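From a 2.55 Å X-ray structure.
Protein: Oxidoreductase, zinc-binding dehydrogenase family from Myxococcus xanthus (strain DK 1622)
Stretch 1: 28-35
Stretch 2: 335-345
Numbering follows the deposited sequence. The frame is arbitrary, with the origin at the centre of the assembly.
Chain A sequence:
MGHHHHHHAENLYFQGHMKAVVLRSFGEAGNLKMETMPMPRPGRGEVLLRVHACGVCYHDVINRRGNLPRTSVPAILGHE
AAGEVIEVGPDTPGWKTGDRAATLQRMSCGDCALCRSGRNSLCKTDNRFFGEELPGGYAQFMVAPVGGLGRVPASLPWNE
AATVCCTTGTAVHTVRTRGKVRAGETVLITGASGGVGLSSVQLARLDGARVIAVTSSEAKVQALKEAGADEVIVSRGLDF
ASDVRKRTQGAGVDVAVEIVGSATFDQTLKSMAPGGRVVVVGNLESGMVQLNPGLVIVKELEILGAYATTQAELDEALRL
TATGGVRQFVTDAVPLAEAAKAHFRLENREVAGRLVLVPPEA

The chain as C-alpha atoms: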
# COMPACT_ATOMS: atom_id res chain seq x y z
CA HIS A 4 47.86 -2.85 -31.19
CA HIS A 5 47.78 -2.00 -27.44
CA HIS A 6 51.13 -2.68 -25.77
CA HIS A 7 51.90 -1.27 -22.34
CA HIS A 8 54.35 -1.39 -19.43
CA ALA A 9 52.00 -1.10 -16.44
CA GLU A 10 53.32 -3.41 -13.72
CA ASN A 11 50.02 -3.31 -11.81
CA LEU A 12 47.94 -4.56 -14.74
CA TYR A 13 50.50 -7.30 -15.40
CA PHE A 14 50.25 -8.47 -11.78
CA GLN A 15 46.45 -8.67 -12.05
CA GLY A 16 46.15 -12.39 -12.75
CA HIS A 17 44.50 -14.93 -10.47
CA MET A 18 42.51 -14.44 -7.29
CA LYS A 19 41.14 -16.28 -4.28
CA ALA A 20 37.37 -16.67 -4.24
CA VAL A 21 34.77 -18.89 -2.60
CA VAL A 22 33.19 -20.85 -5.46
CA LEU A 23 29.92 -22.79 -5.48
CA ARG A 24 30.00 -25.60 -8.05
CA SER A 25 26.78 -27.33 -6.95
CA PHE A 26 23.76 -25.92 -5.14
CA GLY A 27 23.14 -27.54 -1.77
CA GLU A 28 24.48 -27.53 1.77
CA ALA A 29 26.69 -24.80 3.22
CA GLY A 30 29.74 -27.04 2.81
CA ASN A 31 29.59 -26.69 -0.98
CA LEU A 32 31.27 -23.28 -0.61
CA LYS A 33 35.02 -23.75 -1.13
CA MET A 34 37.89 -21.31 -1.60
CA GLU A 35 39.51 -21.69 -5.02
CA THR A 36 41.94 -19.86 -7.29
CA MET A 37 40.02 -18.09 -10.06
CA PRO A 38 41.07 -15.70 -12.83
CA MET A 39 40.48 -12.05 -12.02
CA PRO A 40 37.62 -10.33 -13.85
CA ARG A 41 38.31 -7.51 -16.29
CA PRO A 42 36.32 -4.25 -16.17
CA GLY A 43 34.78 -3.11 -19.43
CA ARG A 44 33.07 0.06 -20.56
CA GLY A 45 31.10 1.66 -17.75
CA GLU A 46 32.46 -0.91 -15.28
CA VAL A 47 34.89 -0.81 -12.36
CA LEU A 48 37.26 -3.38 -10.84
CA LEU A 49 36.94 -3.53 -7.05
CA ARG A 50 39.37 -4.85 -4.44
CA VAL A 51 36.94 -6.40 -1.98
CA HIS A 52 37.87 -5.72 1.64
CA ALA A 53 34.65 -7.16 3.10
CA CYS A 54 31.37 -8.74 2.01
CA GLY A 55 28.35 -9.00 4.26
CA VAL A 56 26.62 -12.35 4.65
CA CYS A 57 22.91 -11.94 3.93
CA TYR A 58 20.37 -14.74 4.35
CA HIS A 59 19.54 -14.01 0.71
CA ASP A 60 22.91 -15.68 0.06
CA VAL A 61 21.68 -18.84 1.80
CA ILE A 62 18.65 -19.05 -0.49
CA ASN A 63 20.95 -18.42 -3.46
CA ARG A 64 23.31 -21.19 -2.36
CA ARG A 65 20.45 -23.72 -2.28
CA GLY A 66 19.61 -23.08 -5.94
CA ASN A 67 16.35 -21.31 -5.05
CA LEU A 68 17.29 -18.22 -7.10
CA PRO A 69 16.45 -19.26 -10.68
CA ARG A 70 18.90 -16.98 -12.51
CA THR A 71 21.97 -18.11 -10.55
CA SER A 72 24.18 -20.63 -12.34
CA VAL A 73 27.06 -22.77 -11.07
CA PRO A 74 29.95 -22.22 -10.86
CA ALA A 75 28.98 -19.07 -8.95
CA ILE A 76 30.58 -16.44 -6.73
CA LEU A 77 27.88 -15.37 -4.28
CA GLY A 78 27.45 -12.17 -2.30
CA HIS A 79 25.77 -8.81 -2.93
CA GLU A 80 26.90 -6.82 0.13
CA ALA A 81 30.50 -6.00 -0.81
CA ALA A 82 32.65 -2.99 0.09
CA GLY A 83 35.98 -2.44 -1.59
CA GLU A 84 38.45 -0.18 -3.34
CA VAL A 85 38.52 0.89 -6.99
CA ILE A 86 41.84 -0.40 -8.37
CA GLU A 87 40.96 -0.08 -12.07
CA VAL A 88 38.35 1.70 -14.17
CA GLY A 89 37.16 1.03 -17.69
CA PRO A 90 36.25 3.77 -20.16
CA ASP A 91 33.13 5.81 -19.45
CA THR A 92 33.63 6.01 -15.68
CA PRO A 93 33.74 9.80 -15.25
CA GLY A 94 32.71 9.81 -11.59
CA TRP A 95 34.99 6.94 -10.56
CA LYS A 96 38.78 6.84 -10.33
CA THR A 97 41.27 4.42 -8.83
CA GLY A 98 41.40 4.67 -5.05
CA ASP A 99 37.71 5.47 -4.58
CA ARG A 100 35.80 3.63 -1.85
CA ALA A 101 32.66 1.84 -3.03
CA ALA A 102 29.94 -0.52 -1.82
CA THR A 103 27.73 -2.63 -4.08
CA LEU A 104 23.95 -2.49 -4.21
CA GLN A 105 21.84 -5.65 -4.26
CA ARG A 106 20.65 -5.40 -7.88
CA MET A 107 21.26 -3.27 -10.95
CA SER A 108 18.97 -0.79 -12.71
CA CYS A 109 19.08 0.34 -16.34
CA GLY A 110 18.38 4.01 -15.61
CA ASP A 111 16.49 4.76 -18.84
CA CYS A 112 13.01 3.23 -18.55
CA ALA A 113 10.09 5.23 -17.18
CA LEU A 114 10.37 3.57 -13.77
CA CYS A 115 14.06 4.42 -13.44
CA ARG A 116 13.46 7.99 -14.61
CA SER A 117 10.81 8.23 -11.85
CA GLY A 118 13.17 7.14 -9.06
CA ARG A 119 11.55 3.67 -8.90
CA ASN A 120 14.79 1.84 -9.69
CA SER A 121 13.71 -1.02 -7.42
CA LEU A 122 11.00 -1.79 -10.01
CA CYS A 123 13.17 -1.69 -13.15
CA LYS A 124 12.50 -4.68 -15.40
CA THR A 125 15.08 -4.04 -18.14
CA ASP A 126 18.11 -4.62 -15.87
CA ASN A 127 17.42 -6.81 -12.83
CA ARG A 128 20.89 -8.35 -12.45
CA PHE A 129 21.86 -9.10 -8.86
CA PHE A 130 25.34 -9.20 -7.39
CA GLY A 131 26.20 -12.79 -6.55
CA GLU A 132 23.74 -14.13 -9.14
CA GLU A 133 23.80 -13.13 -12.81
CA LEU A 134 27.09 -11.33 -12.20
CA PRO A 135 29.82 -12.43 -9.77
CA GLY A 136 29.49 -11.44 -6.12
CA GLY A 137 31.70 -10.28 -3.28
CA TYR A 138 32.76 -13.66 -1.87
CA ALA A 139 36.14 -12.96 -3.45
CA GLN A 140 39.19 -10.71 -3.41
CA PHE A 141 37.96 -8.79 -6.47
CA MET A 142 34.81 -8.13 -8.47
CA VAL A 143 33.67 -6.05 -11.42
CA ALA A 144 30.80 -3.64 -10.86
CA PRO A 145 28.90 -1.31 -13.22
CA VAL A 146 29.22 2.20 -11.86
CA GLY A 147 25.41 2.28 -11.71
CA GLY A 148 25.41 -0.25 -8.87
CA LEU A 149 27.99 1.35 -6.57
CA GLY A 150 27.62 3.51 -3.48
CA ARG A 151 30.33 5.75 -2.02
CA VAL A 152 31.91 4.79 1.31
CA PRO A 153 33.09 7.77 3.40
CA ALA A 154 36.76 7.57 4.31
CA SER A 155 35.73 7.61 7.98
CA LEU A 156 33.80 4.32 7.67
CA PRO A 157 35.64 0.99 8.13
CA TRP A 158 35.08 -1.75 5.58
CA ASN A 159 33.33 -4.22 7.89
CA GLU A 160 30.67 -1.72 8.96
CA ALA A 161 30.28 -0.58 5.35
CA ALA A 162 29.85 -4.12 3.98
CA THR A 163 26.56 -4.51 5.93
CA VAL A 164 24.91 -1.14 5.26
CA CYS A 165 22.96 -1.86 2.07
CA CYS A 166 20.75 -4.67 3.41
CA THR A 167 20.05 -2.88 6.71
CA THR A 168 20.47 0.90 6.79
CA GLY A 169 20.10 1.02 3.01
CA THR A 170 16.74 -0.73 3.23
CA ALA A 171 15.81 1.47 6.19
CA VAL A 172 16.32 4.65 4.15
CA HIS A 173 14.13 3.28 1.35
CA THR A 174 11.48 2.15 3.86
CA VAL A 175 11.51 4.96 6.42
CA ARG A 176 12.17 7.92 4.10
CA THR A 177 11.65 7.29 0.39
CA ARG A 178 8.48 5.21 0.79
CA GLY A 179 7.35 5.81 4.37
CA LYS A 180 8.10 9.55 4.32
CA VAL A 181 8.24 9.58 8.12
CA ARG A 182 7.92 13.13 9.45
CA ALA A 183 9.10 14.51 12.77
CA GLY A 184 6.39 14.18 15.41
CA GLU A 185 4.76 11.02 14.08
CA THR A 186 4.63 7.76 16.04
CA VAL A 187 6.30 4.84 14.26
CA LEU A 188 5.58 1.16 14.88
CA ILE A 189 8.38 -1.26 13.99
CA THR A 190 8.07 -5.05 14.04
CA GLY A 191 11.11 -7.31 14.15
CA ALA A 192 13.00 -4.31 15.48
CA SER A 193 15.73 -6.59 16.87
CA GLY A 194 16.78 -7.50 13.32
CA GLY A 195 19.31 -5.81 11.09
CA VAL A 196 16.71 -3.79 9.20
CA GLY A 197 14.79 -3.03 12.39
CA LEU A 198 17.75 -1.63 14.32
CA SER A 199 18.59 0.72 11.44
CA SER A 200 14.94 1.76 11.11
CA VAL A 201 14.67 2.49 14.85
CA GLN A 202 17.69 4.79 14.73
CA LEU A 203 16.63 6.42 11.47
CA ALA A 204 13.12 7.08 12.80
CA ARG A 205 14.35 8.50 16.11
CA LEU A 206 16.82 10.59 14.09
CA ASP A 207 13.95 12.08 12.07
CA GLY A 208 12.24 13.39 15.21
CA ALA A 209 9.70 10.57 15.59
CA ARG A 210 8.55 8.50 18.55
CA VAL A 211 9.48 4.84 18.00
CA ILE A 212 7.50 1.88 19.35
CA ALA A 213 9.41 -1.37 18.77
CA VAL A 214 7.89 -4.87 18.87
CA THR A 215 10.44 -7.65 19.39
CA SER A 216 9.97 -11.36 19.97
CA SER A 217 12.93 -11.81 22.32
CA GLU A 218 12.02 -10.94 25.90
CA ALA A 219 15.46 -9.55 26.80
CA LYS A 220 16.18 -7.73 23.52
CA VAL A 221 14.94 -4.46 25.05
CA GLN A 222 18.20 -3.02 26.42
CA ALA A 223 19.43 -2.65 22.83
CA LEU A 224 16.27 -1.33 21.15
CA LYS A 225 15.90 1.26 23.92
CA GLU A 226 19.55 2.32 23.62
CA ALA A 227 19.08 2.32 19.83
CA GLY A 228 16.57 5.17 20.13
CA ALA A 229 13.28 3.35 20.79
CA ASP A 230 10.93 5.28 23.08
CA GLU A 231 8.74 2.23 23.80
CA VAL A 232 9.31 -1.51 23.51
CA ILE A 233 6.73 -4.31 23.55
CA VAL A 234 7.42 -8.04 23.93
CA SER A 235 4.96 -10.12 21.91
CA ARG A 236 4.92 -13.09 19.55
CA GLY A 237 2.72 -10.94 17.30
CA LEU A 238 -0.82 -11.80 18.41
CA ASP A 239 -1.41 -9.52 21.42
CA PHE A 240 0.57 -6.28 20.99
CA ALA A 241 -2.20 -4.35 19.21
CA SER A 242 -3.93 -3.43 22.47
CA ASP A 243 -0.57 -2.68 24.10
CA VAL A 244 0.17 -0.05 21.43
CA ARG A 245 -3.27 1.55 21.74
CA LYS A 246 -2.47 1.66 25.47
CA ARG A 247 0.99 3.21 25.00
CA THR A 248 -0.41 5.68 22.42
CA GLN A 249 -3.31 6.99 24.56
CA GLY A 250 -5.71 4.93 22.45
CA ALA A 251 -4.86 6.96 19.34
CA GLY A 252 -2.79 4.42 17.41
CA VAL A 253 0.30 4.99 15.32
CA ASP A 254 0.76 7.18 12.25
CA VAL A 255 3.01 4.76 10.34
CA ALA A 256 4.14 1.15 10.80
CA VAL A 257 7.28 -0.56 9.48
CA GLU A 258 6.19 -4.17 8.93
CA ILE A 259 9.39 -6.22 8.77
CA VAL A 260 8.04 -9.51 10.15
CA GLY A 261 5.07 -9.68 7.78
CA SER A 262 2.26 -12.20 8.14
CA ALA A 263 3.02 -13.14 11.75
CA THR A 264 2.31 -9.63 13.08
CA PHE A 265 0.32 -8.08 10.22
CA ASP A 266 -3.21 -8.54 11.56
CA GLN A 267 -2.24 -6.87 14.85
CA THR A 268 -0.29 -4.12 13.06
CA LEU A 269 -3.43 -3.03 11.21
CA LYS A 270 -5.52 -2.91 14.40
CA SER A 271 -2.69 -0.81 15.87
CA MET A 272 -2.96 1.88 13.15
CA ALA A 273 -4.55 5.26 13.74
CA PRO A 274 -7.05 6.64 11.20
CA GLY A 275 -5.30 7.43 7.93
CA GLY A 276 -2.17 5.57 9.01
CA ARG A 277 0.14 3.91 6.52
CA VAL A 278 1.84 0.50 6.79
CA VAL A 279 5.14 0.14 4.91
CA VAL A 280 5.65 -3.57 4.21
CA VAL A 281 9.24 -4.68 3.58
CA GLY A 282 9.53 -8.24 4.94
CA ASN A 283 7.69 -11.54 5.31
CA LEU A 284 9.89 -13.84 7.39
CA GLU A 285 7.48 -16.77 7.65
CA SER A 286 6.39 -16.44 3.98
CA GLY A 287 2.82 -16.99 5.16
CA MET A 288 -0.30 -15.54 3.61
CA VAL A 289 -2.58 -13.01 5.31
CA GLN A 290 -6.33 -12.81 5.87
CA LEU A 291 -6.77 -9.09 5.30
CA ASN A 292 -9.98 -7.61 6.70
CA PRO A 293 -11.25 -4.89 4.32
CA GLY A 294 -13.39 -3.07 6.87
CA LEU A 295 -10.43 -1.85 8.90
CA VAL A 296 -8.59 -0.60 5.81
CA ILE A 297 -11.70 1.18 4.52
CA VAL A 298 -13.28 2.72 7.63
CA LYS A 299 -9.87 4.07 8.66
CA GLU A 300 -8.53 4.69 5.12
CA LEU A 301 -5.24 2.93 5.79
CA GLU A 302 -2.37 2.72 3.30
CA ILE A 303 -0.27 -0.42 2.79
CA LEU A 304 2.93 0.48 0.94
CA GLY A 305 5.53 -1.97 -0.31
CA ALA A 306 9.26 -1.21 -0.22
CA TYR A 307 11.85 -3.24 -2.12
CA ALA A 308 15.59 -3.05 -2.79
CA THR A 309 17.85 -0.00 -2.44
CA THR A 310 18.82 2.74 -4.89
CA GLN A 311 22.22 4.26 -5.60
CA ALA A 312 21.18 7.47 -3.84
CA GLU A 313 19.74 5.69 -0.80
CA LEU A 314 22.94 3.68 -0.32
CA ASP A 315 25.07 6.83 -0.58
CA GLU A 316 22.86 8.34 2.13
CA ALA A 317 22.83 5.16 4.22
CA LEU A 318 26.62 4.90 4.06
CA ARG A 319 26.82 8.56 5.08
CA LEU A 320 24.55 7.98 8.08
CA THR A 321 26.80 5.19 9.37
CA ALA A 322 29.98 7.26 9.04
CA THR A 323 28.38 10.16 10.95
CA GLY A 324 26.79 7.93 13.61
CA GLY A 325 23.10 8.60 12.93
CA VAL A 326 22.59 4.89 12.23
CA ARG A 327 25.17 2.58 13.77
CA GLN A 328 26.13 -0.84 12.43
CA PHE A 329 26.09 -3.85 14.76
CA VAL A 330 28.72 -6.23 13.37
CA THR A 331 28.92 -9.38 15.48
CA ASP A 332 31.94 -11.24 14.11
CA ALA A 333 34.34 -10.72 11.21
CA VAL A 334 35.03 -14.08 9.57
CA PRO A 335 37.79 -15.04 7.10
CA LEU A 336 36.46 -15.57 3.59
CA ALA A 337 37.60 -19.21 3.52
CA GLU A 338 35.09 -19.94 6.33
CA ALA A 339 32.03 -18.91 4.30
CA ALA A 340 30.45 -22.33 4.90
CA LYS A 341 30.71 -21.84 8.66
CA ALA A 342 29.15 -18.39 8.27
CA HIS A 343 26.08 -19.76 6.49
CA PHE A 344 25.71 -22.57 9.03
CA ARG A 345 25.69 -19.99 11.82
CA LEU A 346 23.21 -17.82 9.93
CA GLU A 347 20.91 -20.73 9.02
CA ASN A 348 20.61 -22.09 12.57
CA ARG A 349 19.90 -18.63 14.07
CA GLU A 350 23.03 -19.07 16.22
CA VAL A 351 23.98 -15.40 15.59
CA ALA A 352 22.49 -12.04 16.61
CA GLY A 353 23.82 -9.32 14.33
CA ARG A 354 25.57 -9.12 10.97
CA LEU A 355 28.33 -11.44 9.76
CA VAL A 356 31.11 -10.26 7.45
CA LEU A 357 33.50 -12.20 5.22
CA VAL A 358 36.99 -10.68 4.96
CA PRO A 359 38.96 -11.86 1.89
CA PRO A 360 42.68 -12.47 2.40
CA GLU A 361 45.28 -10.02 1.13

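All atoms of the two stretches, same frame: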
# COMPACT_ATOMS: atom_id res chain seq x y z
N GLU A 28 24.16 -27.87 0.40
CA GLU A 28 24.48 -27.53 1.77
C GLU A 28 25.58 -26.48 1.84
O GLU A 28 26.30 -26.21 0.87
CB GLU A 28 24.92 -28.78 2.54
CG GLU A 28 26.20 -29.42 2.00
CD GLU A 28 26.66 -30.60 2.83
OE1 GLU A 28 25.84 -31.16 3.59
OE2 GLU A 28 27.85 -30.96 2.72
N ALA A 29 25.71 -25.87 3.02
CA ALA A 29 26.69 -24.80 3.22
C ALA A 29 28.10 -25.25 2.88
O ALA A 29 28.92 -24.44 2.44
CB ALA A 29 26.63 -24.31 4.67
N GLY A 30 28.40 -26.53 3.07
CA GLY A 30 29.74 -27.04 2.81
C GLY A 30 30.17 -26.98 1.36
O GLY A 30 31.37 -27.14 1.09
N ASN A 31 29.24 -26.77 0.43
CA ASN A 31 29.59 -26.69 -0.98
C ASN A 31 30.40 -25.44 -1.32
O ASN A 31 30.97 -25.38 -2.41
CB ASN A 31 28.32 -26.73 -1.83
CG ASN A 31 27.54 -28.01 -1.64
OD1 ASN A 31 27.79 -28.77 -0.70
ND2 ASN A 31 26.58 -28.26 -2.53
N LEU A 32 30.45 -24.46 -0.42
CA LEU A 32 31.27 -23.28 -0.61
C LEU A 32 32.72 -23.63 -0.31
O LEU A 32 33.04 -24.12 0.78
CB LEU A 32 30.79 -22.15 0.30
CG LEU A 32 29.35 -21.66 0.08
CD1 LEU A 32 28.93 -20.74 1.21
CD2 LEU A 32 29.20 -20.96 -1.26
N LYS A 33 33.61 -23.38 -1.27
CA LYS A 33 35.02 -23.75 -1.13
C LYS A 33 35.90 -22.69 -1.78
O LYS A 33 35.66 -22.29 -2.92
CB LYS A 33 35.28 -25.12 -1.77
N MET A 34 36.92 -22.26 -1.05
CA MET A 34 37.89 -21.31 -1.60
C MET A 34 38.65 -21.96 -2.75
O MET A 34 39.13 -23.09 -2.64
CB MET A 34 38.86 -20.86 -0.51
CG MET A 34 39.94 -19.88 -0.97
SD MET A 34 39.41 -18.16 -0.96
CE MET A 34 39.47 -17.81 0.80
N GLU A 35 38.77 -21.22 -3.86
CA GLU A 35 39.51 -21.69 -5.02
C GLU A 35 40.33 -20.53 -5.58
O GLU A 35 40.22 -19.39 -5.13
CB GLU A 35 38.57 -22.24 -6.10
CG GLU A 35 37.72 -23.41 -5.65
CD GLU A 35 36.78 -23.90 -6.73
OE1 GLU A 35 36.87 -23.40 -7.87
OE2 GLU A 35 35.95 -24.79 -6.44
N PRO A 335 37.02 -14.88 8.33
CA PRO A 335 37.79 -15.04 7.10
C PRO A 335 36.92 -15.59 5.97
O PRO A 335 35.98 -16.36 6.19
CB PRO A 335 38.89 -16.04 7.49
CG PRO A 335 38.50 -16.58 8.83
CD PRO A 335 37.67 -15.54 9.48
N LEU A 336 37.25 -15.17 4.75
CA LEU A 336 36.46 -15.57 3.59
C LEU A 336 36.41 -17.08 3.45
O LEU A 336 35.37 -17.65 3.11
CB LEU A 336 37.04 -14.92 2.33
CG LEU A 336 36.40 -15.32 1.00
CD1 LEU A 336 34.93 -14.93 0.96
CD2 LEU A 336 37.15 -14.69 -0.17
N ALA A 337 37.53 -17.76 3.71
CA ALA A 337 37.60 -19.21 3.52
C ALA A 337 36.59 -19.95 4.38
O ALA A 337 36.27 -21.11 4.08
CB ALA A 337 39.01 -19.71 3.83
N GLU A 338 36.08 -19.32 5.44
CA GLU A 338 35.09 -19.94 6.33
C GLU A 338 33.67 -19.51 5.99
O GLU A 338 32.84 -19.36 6.89
CB GLU A 338 35.42 -19.61 7.78
CG GLU A 338 36.75 -20.18 8.25
CD GLU A 338 37.06 -19.83 9.69
OE1 GLU A 338 36.16 -19.30 10.38
OE2 GLU A 338 38.20 -20.07 10.13
N ALA A 339 33.38 -19.31 4.70
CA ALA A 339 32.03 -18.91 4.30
C ALA A 339 31.01 -19.97 4.69
O ALA A 339 29.91 -19.65 5.15
CB ALA A 339 31.99 -18.65 2.80
N ALA A 340 31.36 -21.25 4.52
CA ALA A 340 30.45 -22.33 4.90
C ALA A 340 30.04 -22.20 6.36
O ALA A 340 28.85 -22.24 6.69
CB ALA A 340 31.11 -23.68 4.64
N LYS A 341 31.02 -22.03 7.25
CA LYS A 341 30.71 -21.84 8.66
C LYS A 341 29.77 -20.66 8.87
O LYS A 341 28.85 -20.72 9.69
CB LYS A 341 31.99 -21.65 9.47
CG LYS A 341 33.01 -22.77 9.30
CD LYS A 341 34.16 -22.62 10.28
CE LYS A 341 35.19 -23.73 10.10
NZ LYS A 341 36.27 -23.65 11.12
N ALA A 342 30.00 -19.57 8.12
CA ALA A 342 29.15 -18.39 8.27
C ALA A 342 27.70 -18.71 7.96
O ALA A 342 26.79 -18.34 8.72
CB ALA A 342 29.66 -17.27 7.35
N HIS A 343 27.45 -19.40 6.84
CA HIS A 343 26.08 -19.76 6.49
C HIS A 343 25.46 -20.68 7.54
O HIS A 343 24.30 -20.50 7.92
CB HIS A 343 26.04 -20.43 5.12
CG HIS A 343 26.24 -19.48 3.98
ND1 HIS A 343 25.67 -19.67 2.74
CD2 HIS A 343 26.93 -18.32 3.91
CE1 HIS A 343 26.02 -18.67 1.95
NE2 HIS A 343 26.78 -17.84 2.64
N PHE A 344 26.22 -21.68 7.99
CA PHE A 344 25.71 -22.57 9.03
C PHE A 344 25.25 -21.78 10.24
O PHE A 344 24.14 -21.99 10.75
CB PHE A 344 26.78 -23.59 9.41
CG PHE A 344 26.27 -24.70 10.30
CD1 PHE A 344 26.17 -24.51 11.67
CD2 PHE A 344 25.90 -25.92 9.76
CE1 PHE A 344 25.70 -25.53 12.48
CE2 PHE A 344 25.43 -26.93 10.56
CZ PHE A 344 25.33 -26.74 11.93
N ARG A 345 26.09 -20.86 10.72
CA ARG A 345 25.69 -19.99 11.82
C ARG A 345 24.41 -19.24 11.49
O ARG A 345 23.47 -19.20 12.29
CB ARG A 345 26.81 -19.00 12.15
CG ARG A 345 28.04 -19.61 12.80
CD ARG A 345 29.07 -18.54 13.13
NE ARG A 345 28.52 -17.51 14.02
CZ ARG A 345 29.16 -16.40 14.37
NH1 ARG A 345 30.38 -16.15 13.91
NH2 ARG A 345 28.58 -15.53 15.18

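Residues 29-31 form a short 3-10 segment that leads into a strand running through Glu35. Two backbone hydrogen bonds hold this turn: Asn31 N to Glu28 O at 3.0 Å and Leu32 N to Ala29 O at 3.2 Å. In the second stretch, a 3-10 segment at Leu336 and Ala337 precedes a helix that begins at Ala339. Glu338 occupies the N-cap position. Helical bonds follow, such as His343 N to Ala339 O at 3.0 Å. Strand and helix run nearly antiparallel, at 157°, and their axes approach to 8.4 Å. The backbones come close at two places: Ala29 CA lies 4.8 Å from Ala340 CA, and Met34 CA lies 5.5 Å from Ala337 CA.

No hydrogen bond links the two stretches. The contact rests on packing and buries 398 Å² in total. The residues that meet at this close approach, Ala29, Gly30 and Ala340, are all small. The carbonyl oxygen Ala29 O sits 3.2 Å from Ala340 CB, while Ala29 CB packs 4.0 Å from His343 CB. Gly30 CA also lies near, 4.1 Å from Ala340 CB.

Leu32 is buried and points toward the helix. Its chi1 is m and its chi2 is t. Leu32 CD1 lies 3.7 Å from the centroid of the His343 ring and only 13° off the ring normal, so the methyl sits over the ring face in a CH-pi contact. The same methyl meets the helix start, with Leu32 CD1 to Ala339 CB at 4.0 Å. Both ring nitrogens of His343 are hydrogen-bonded elsewhere in the structure.

Lys33 points away, and its side chain is not modelled beyond CB. Met34 points toward the second stretch again, as alternation along a strand predicts. Its terminal methyl reaches the 3-10 segment: Met34 CE is 3.6 Å from Ala337 CB and 4.0 Å from Leu336 CG.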